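Local atomic coordinates of vacuolar aminopeptidase 1 (Saccharomyces cerevisiae, PDB entry 5JGF), a protein that removes N-terminal amino acids, preferably neutral or hydrophobic ones, from peptides in the yeast vacuole as a two-zinc dodecameric enzyme and is the major cargo of the Cvt pathway. Residues D[261-266]-D[342-346]; D[374-380]-D[411-417]. All blocks are in the same frame, centred on the assembly; numbering follows the deposited sequence.

Contact 1 of 2, residues D[261-266]-D[342-346]. With ZN (zinc ion), chain K; ZN (zinc ion), chain L.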
ATOM      1  N   LEU D 261      16.419  14.691  37.218  1.00 14.94           N
ATOM      2  CA  LEU D 261      15.438  14.828  38.298  1.00 13.77           C
ATOM      3  C   LEU D 261      14.856  13.465  38.704  1.00 15.50           C
ATOM      4  O   LEU D 261      14.590  13.214  39.871  1.00 13.96           O
ATOM      5  CB  LEU D 261      14.305  15.777  37.879  1.00 14.23           C
ATOM      6  CG  LEU D 261      14.636  17.249  37.624  1.00 13.86           C
ATOM      7  CD1 LEU D 261      13.344  18.021  37.388  1.00 13.91           C
ATOM      8  CD2 LEU D 261      15.378  17.831  38.829  1.00 13.62           C
ATOM      9  N   ASP D 262      14.652  12.594  37.727  1.00 16.60           N
ATOM     10  CA  ASP D 262      14.127  11.258  37.967  1.00 18.55           C
ATOM     11  C   ASP D 262      15.317  10.339  38.278  1.00 19.14           C
ATOM     12  O   ASP D 262      16.117  10.076  37.383  1.00 17.53           O
ATOM     13  CB  ASP D 262      13.430  10.782  36.681  1.00 16.62           C
ATOM     14  CG  ASP D 262      12.865   9.374  36.778  1.00 17.79           C
ATOM     15  OD1 ASP D 262      12.915   8.760  37.857  1.00 14.48           O
ATOM     16  OD2 ASP D 262      12.333   8.877  35.759  1.00 13.78           O
ATOM     17  N   ASP D 263      15.488   9.873  39.519  1.00 16.96           N
ATOM     18  CA  ASP D 263      14.610  10.134  40.668  1.00 15.96           C
ATOM     19  C   ASP D 263      15.417  10.773  41.821  1.00 19.22           C
ATOM     20  O   ASP D 263      15.125  10.563  42.997  1.00 13.18           O
ATOM     21  CB  ASP D 263      13.977   8.790  41.102  1.00 17.17           C
ATOM     22  CG  ASP D 263      12.970   8.922  42.242  1.00 18.60           C
ATOM     23  OD1 ASP D 263      12.267   9.951  42.320  1.00 15.09           O
ATOM     24  OD2 ASP D 263      12.857   7.982  43.065  1.00 16.16           O
ATOM     25  N   ARG D 264      16.436  11.555  41.484  1.00 14.20           N
ATOM     26  CA  ARG D 264      17.261  12.186  42.511  1.00 14.92           C
ATOM     27  C   ARG D 264      16.485  13.299  43.204  1.00 14.17           C
ATOM     28  O   ARG D 264      16.850  13.752  44.294  1.00 14.17           O
ATOM     29  CB  ARG D 264      18.562  12.697  41.879  1.00 12.18           C
ATOM     30  CG  ARG D 264      19.464  11.530  41.482  1.00 12.39           C
ATOM     31  CD  ARG D 264      20.580  11.863  40.503  1.00 12.89           C
ATOM     32  NE  ARG D 264      21.227  10.614  40.107  1.00 13.43           N
ATOM     33  CZ  ARG D 264      22.266  10.520  39.284  1.00 13.26           C
ATOM     34  NH1 ARG D 264      22.797  11.612  38.757  1.00 13.48           N
ATOM     35  NH2 ARG D 264      22.766   9.327  38.976  1.00 11.74           N
ATOM     36  N   LEU D 265      15.390  13.731  42.580  1.00 14.57           N
ATOM     37  CA  LEU D 265      14.536  14.764  43.175  1.00 14.69           C
ATOM     38  C   LEU D 265      13.893  14.183  44.446  1.00 15.69           C
ATOM     39  O   LEU D 265      13.957  14.786  45.522  1.00 13.44           O
ATOM     40  CB  LEU D 265      13.451  15.192  42.173  1.00 15.43           C
ATOM     41  CG  LEU D 265      12.368  16.180  42.616  1.00 15.56           C
ATOM     42  CD1 LEU D 265      12.997  17.429  43.234  1.00 14.60           C
ATOM     43  CD2 LEU D 265      11.518  16.548  41.402  1.00 15.28           C
ATOM     44  N   CYS D 266      13.274  13.012  44.317  1.00 14.49           N
ATOM     45  CA  CYS D 266      12.656  12.359  45.471  1.00 15.41           C
ATOM     46  C   CYS D 266      13.718  11.827  46.429  1.00 15.04           C
ATOM     47  O   CYS D 266      13.541  11.866  47.646  1.00 13.27           O
ATOM     48  CB  CYS D 266      11.762  11.194  45.035  1.00 16.04           C
ATOM     49  SG  CYS D 266      10.167  11.689  44.368  1.00 22.16           S
ATOM     50  N   SER D 342       6.938   4.319  48.212  1.00 13.39           N
ATOM     51  CA  SER D 342       7.785   4.143  47.041  1.00 13.47           C
ATOM     52  C   SER D 342       7.763   5.526  46.402  1.00 15.09           C
ATOM     53  O   SER D 342       6.794   5.890  45.739  1.00 13.87           O
ATOM     54  CB  SER D 342       7.176   3.112  46.090  1.00 13.88           C
ATOM     55  OG  SER D 342       7.906   3.060  44.878  1.00 14.11           O
ATOM     56  N   ALA D 343       8.821   6.299  46.627  1.00 15.00           N
ATOM     57  CA  ALA D 343       8.890   7.661  46.117  1.00 14.67           C
ATOM     58  C   ALA D 343       9.635   7.776  44.799  1.00 15.31           C
ATOM     59  O   ALA D 343      10.862   7.705  44.758  1.00 14.15           O
ATOM     60  CB  ALA D 343       9.533   8.574  47.164  1.00 16.22           C
ATOM     61  N   ASP D 344       8.875   7.951  43.723  1.00 14.24           N
ATOM     62  CA  ASP D 344       9.446   8.099  42.392  1.00 12.72           C
ATOM     63  C   ASP D 344       8.660   9.216  41.716  1.00 12.58           C
ATOM     64  O   ASP D 344       7.435   9.282  41.824  1.00 13.86           O
ATOM     65  CB  ASP D 344       9.310   6.796  41.595  1.00 12.46           C
ATOM     66  CG  ASP D 344      10.242   6.746  40.395  1.00 12.88           C
ATOM     67  OD1 ASP D 344      10.884   7.772  40.102  1.00 12.52           O
ATOM     68  OD2 ASP D 344      10.332   5.680  39.747  1.00 12.40           O
ATOM     69  N   VAL D 345       9.367  10.109  41.039  1.00 13.21           N
ATOM     70  CA  VAL D 345       8.721  11.225  40.366  1.00 12.11           C
ATOM     71  C   VAL D 345       7.623  10.761  39.419  1.00 14.21           C
ATOM     72  O   VAL D 345       7.722   9.696  38.811  1.00 14.13           O
ATOM     73  CB  VAL D 345       9.749  12.053  39.564  1.00 13.10           C
ATOM     74  CG1 VAL D 345      10.728  12.727  40.516  1.00 13.11           C
ATOM     75  CG2 VAL D 345      10.498  11.150  38.583  1.00 12.63           C
ATOM     76  N   ASN D 346       6.557  11.548  39.328  1.00 12.05           N
ATOM     77  CA  ASN D 346       5.476  11.236  38.410  1.00 12.91           C
ATOM     78  C   ASN D 346       5.325  12.425  37.464  1.00 13.13           C
ATOM     79  O   ASN D 346       6.149  13.343  37.480  1.00 12.63           O
ATOM     80  CB  ASN D 346       4.163  10.910  39.138  1.00 14.14           C
ATOM     81  CG  ASN D 346       3.999  11.675  40.427  1.00 16.83           C
ATOM     82  OD1 ASN D 346       4.274  12.867  40.491  1.00 17.34           O
ATOM     83  ND2 ASN D 346       3.523  10.989  41.465  1.00 18.20           N
TER
HETATM   84 ZN    ZN K 601      11.926   7.109  38.353  1.00 15.68          ZN
HETATM   85 ZN    ZN L 602      12.667   7.014  35.072  1.00 16.19          ZN
HETATM   86  O   HOH W   1       9.862   8.021  37.485  1.00 13.45           O
HETATM   87  O   HOH W   2      12.036   5.878  36.723  1.00 22.31           O

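Contact 2 of 2, residues D[374-380]-D[411-417]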
ATOM      1  N   ASP D 374      -2.899   3.457  39.966  1.00 15.19           N
ATOM      2  CA  ASP D 374      -3.074   2.622  38.781  1.00 14.35           C
ATOM      3  C   ASP D 374      -3.788   1.340  39.170  1.00 16.22           C
ATOM      4  O   ASP D 374      -3.352   0.627  40.075  1.00 17.25           O
ATOM      5  CB  ASP D 374      -1.734   2.264  38.153  1.00 14.10           C
ATOM      6  CG  ASP D 374      -1.902   1.556  36.832  1.00 16.01           C
ATOM      7  OD1 ASP D 374      -2.223   2.242  35.841  1.00 16.12           O
ATOM      8  OD2 ASP D 374      -1.735   0.319  36.783  1.00 16.50           O
ATOM      9  N   PRO D 375      -4.896   1.023  38.482  1.00 16.55           N
ATOM     10  CA  PRO D 375      -5.656  -0.190  38.789  1.00 17.69           C
ATOM     11  C   PRO D 375      -5.127  -1.477  38.150  1.00 17.22           C
ATOM     12  O   PRO D 375      -5.639  -2.561  38.427  1.00 16.96           O
ATOM     13  CB  PRO D 375      -7.054   0.165  38.300  1.00 17.97           C
ATOM     14  CG  PRO D 375      -6.755   0.971  37.054  1.00 16.13           C
ATOM     15  CD  PRO D 375      -5.611   1.865  37.499  1.00 17.41           C
ATOM     16  N   ASN D 376      -4.101  -1.368  37.311  1.00 15.64           N
ATOM     17  CA  ASN D 376      -3.573  -2.556  36.652  1.00 15.98           C
ATOM     18  C   ASN D 376      -2.181  -3.025  37.069  1.00 14.70           C
ATOM     19  O   ASN D 376      -1.456  -3.627  36.278  1.00 14.46           O
ATOM     20  CB  ASN D 376      -3.652  -2.371  35.137  1.00 15.56           C
ATOM     21  CG  ASN D 376      -5.077  -2.481  34.624  1.00 16.24           C
ATOM     22  OD1 ASN D 376      -5.641  -3.578  34.560  1.00 15.79           O
ATOM     23  ND2 ASN D 376      -5.677  -1.348  34.283  1.00 16.42           N
ATOM     24  N   GLY D 377      -1.812  -2.738  38.312  1.00 15.26           N
ATOM     25  CA  GLY D 377      -0.534  -3.198  38.827  1.00 15.65           C
ATOM     26  C   GLY D 377       0.734  -2.407  38.575  1.00 15.96           C
ATOM     27  O   GLY D 377       1.805  -2.840  39.007  1.00 15.81           O
ATOM     28  N   HIS D 378       0.648  -1.269  37.891  1.00 15.40           N
ATOM     29  CA  HIS D 378       1.853  -0.480  37.642  1.00 17.03           C
ATOM     30  C   HIS D 378       2.317   0.225  38.914  1.00 17.11           C
ATOM     31  O   HIS D 378       3.500   0.532  39.064  1.00 16.63           O
ATOM     32  CB  HIS D 378       1.617   0.549  36.534  1.00 19.14           C
ATOM     33  CG  HIS D 378       1.289  -0.066  35.212  1.00 23.28           C
ATOM     34  ND1 HIS D 378       0.006  -0.424  34.856  1.00 25.58           N
ATOM     35  CD2 HIS D 378       2.083  -0.440  34.180  1.00 26.20           C
ATOM     36  CE1 HIS D 378       0.024  -0.993  33.664  1.00 25.68           C
ATOM     37  NE2 HIS D 378       1.271  -1.016  33.232  1.00 27.59           N
ATOM     38  N   MET D 379       1.372   0.486  39.814  1.00 15.17           N
ATOM     39  CA  MET D 379       1.658   1.135  41.096  1.00 15.63           C
ATOM     40  C   MET D 379       1.099   0.219  42.186  1.00 14.88           C
ATOM     41  O   MET D 379       0.132  -0.497  41.950  1.00 15.94           O
ATOM     42  CB  MET D 379       0.969   2.499  41.177  1.00 14.15           C
ATOM     43  CG  MET D 379       1.377   3.491  40.089  1.00 16.24           C
ATOM     44  SD  MET D 379       3.122   3.938  40.169  1.00 19.08           S
ATOM     45  CE  MET D 379       3.489   4.187  38.428  1.00 19.24           C
ATOM     46  N   ALA D 380       1.702   0.242  43.369  1.00 14.91           N
ATOM     47  CA  ALA D 380       1.253  -0.609  44.477  1.00 15.61           C
ATOM     48  C   ALA D 380       0.194   0.069  45.350  1.00 15.63           C
ATOM     49  O   ALA D 380      -0.407  -0.568  46.221  1.00 14.12           O
ATOM     50  CB  ALA D 380       2.446  -1.010  45.333  1.00 14.03           C
ATOM     51  N   SER D 411       1.255   3.458  30.869  1.00 22.39           N
ATOM     52  CA  SER D 411       1.867   3.786  32.151  1.00 22.77           C
ATOM     53  C   SER D 411       3.296   3.298  32.329  1.00 22.26           C
ATOM     54  O   SER D 411       3.668   2.226  31.850  1.00 20.82           O
ATOM     55  CB  SER D 411       1.025   3.215  33.295  1.00 23.89           C
ATOM     56  OG  SER D 411       1.701   3.361  34.533  1.00 26.03           O
ATOM     57  N   GLY D 412       4.089   4.100  33.032  1.00 21.23           N
ATOM     58  CA  GLY D 412       5.456   3.719  33.321  1.00 21.48           C
ATOM     59  C   GLY D 412       5.391   2.840  34.560  1.00 20.64           C
ATOM     60  O   GLY D 412       4.297   2.493  35.014  1.00 18.61           O
ATOM     61  N   GLY D 413       6.543   2.477  35.110  1.00 19.89           N
ATOM     62  CA  GLY D 413       6.552   1.633  36.294  1.00 19.50           C
ATOM     63  C   GLY D 413       7.474   2.163  37.372  1.00 18.99           C
ATOM     64  O   GLY D 413       8.183   3.149  37.160  1.00 17.05           O
ATOM     65  N   THR D 414       7.460   1.518  38.535  1.00 17.67           N
ATOM     66  CA  THR D 414       8.305   1.922  39.653  1.00 15.84           C
ATOM     67  C   THR D 414       8.723   0.667  40.415  1.00 16.01           C
ATOM     68  O   THR D 414       8.348  -0.443  40.046  1.00 16.03           O
ATOM     69  CB  THR D 414       7.554   2.825  40.651  1.00 15.94           C
ATOM     70  OG1 THR D 414       6.591   2.037  41.359  1.00 16.21           O
ATOM     71  CG2 THR D 414       6.840   3.963  39.931  1.00 15.72           C
ATOM     72  N   ILE D 415       9.492   0.855  41.483  1.00 14.91           N
ATOM     73  CA  ILE D 415       9.942  -0.261  42.304  1.00 14.05           C
ATOM     74  C   ILE D 415       8.857  -0.628  43.316  1.00 13.39           C
ATOM     75  O   ILE D 415       8.999  -1.597  44.061  1.00 12.54           O
ATOM     76  CB  ILE D 415      11.220   0.103  43.095  1.00 13.94           C
ATOM     77  CG1 ILE D 415      10.927   1.272  44.038  1.00 15.01           C
ATOM     78  CG2 ILE D 415      12.350   0.466  42.136  1.00 14.73           C
ATOM     79  CD1 ILE D 415      12.115   1.699  44.891  1.00 16.68           C
ATOM     80  N   GLY D 416       7.782   0.156  43.338  1.00 11.88           N
ATOM     81  CA  GLY D 416       6.699  -0.067  44.285  1.00 13.69           C
ATOM     82  C   GLY D 416       6.184  -1.490  44.393  1.00 14.13           C
ATOM     83  O   GLY D 416       6.212  -2.085  45.476  1.00 14.52           O
ATOM     84  N   PRO D 417       5.672  -2.055  43.291  1.00 13.19           N
ATOM     85  CA  PRO D 417       5.154  -3.424  43.301  1.00 12.52           C
ATOM     86  C   PRO D 417       6.190  -4.442  43.785  1.00 13.89           C
ATOM     87  O   PRO D 417       5.850  -5.395  44.487  1.00 13.76           O
ATOM     88  CB  PRO D 417       4.743  -3.639  41.849  1.00 12.62           C
ATOM     89  CG  PRO D 417       4.252  -2.274  41.457  1.00 13.88           C
ATOM     90  CD  PRO D 417       5.316  -1.363  42.037  1.00 13.26           C
TER
HETATM   91  O   HOH W   3       5.675  -0.796  37.992  1.00 19.59           O

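Contact 1 of 2, residues D[261-266]-D[342-346]
Three carboxylates meet where Asp262 and Asp263 face Asp344 and Val345. One face of the Asp262 carboxylate is packed by a methyl, Val345 CG2, 3.5 Å from Asp262 CG, while its two oxygens each take a different zinc. OD1 of Asp262 binds the chain K zinc at 2.0 Å, as does OD1 of Asp344 at 2.1 Å; OD2 of Asp344 makes a longer second bond to that ion. The Asp262 and Asp344 planes are turned 52° apart, and their OD1 atoms meet at the shared metal. With CG anti to the backbone N (chi1 -177°), Asp263 reaches across: Val345 N donates to Asp263 OD1 from above the carboxylate plane at 3.2 Å, and Asp263 OD2 lies 2.6 Å from Ala343 O. A cis peptide joins Asp262 to Asp263, as is characteristic of the bridging aspartate in M18 and related two-zinc exopeptidases. Water 2 bridges both zincs; water 1 and His91 complete the chain K ion, while Glu299 and His438 bind the chain L ion. Val345 CG1 packs on Leu265 CD2 and Cys266 SG. The contact thus sets helix 261-278 against strand 339-347, flanked in the sheet by strands 86-91 and 426-434, with Phe15 of helix 7-21 against Leu261 and Leu265.

Contact 2 of 2, residues D[374-380]-D[411-417]
His378 lays one face of its imidazole against Ser411: CB of Ser411 sits 3.9 Å from the ring centroid, 15° off the normal, in a CH-pi contact. OG of Ser411 lies over the CG end of the ring, 3.5 Å from His378 CG, and donates to Gly412 O in the carbonyl plane. The bent chain of Met379 brings both SD and CE to the methyl CG2 of Thr414, each 3.7 Å away. Pro417 CG rests 3.5 Å from Gly377 O, and a water links the segments by donating to His378 O and accepting from Thr414 N. At the ring edge is an Asx turn, in which Asp374 OD2 accepts from Asn376 N. That oxygen is gripped by three donors, the straightest being His378 N; His378 ND1 reaches it at 2.7 Å, with the oxygen in the ring plane. Since CG is anti to the carbonyl carbon (chi1 -63°), the imidazole folds back beside its own N and both can use one acceptor. With an alanine in place of this imidazole, Asp374 OD2 would lack its ND1 donor and a gap would probably open against Ser411. On the other segment, Thr414 OG1 takes a capping bond from Gly416 N, ahead of helix 416-423, and is hydrogen-bonded to OD1 of Asp429, whose OD2 accepts from Ala380 N. Farther out, Asn376 hydrogen-bonds Pro118 O and Gly120 N of a neighbouring subunit.

How the contacts relate
Contact 1 is wholly buried near the centre of the chain, whereas contact 2 lies mostly at the surface, and their centres are about 14 Å apart. Strand 339-347 of the central sheet serves contact 1 directly; contact 2 joins two loop regions, one following strand 369-372 and the other entering helix 416-423. Metal coordination, a backbone-to-carboxylate hydrogen bond and apolar packing of Val345 make the first, while packing and a bridging water join the segments of the second, with no direct polar bond between them. They meet at Thr414, whose CG2 lies 3.9 Å from Asp344 OD2, and at Ser342, which shares Asp429 with Thr414. Contact 2 thus runs from beside the zinc site to the subunit interface.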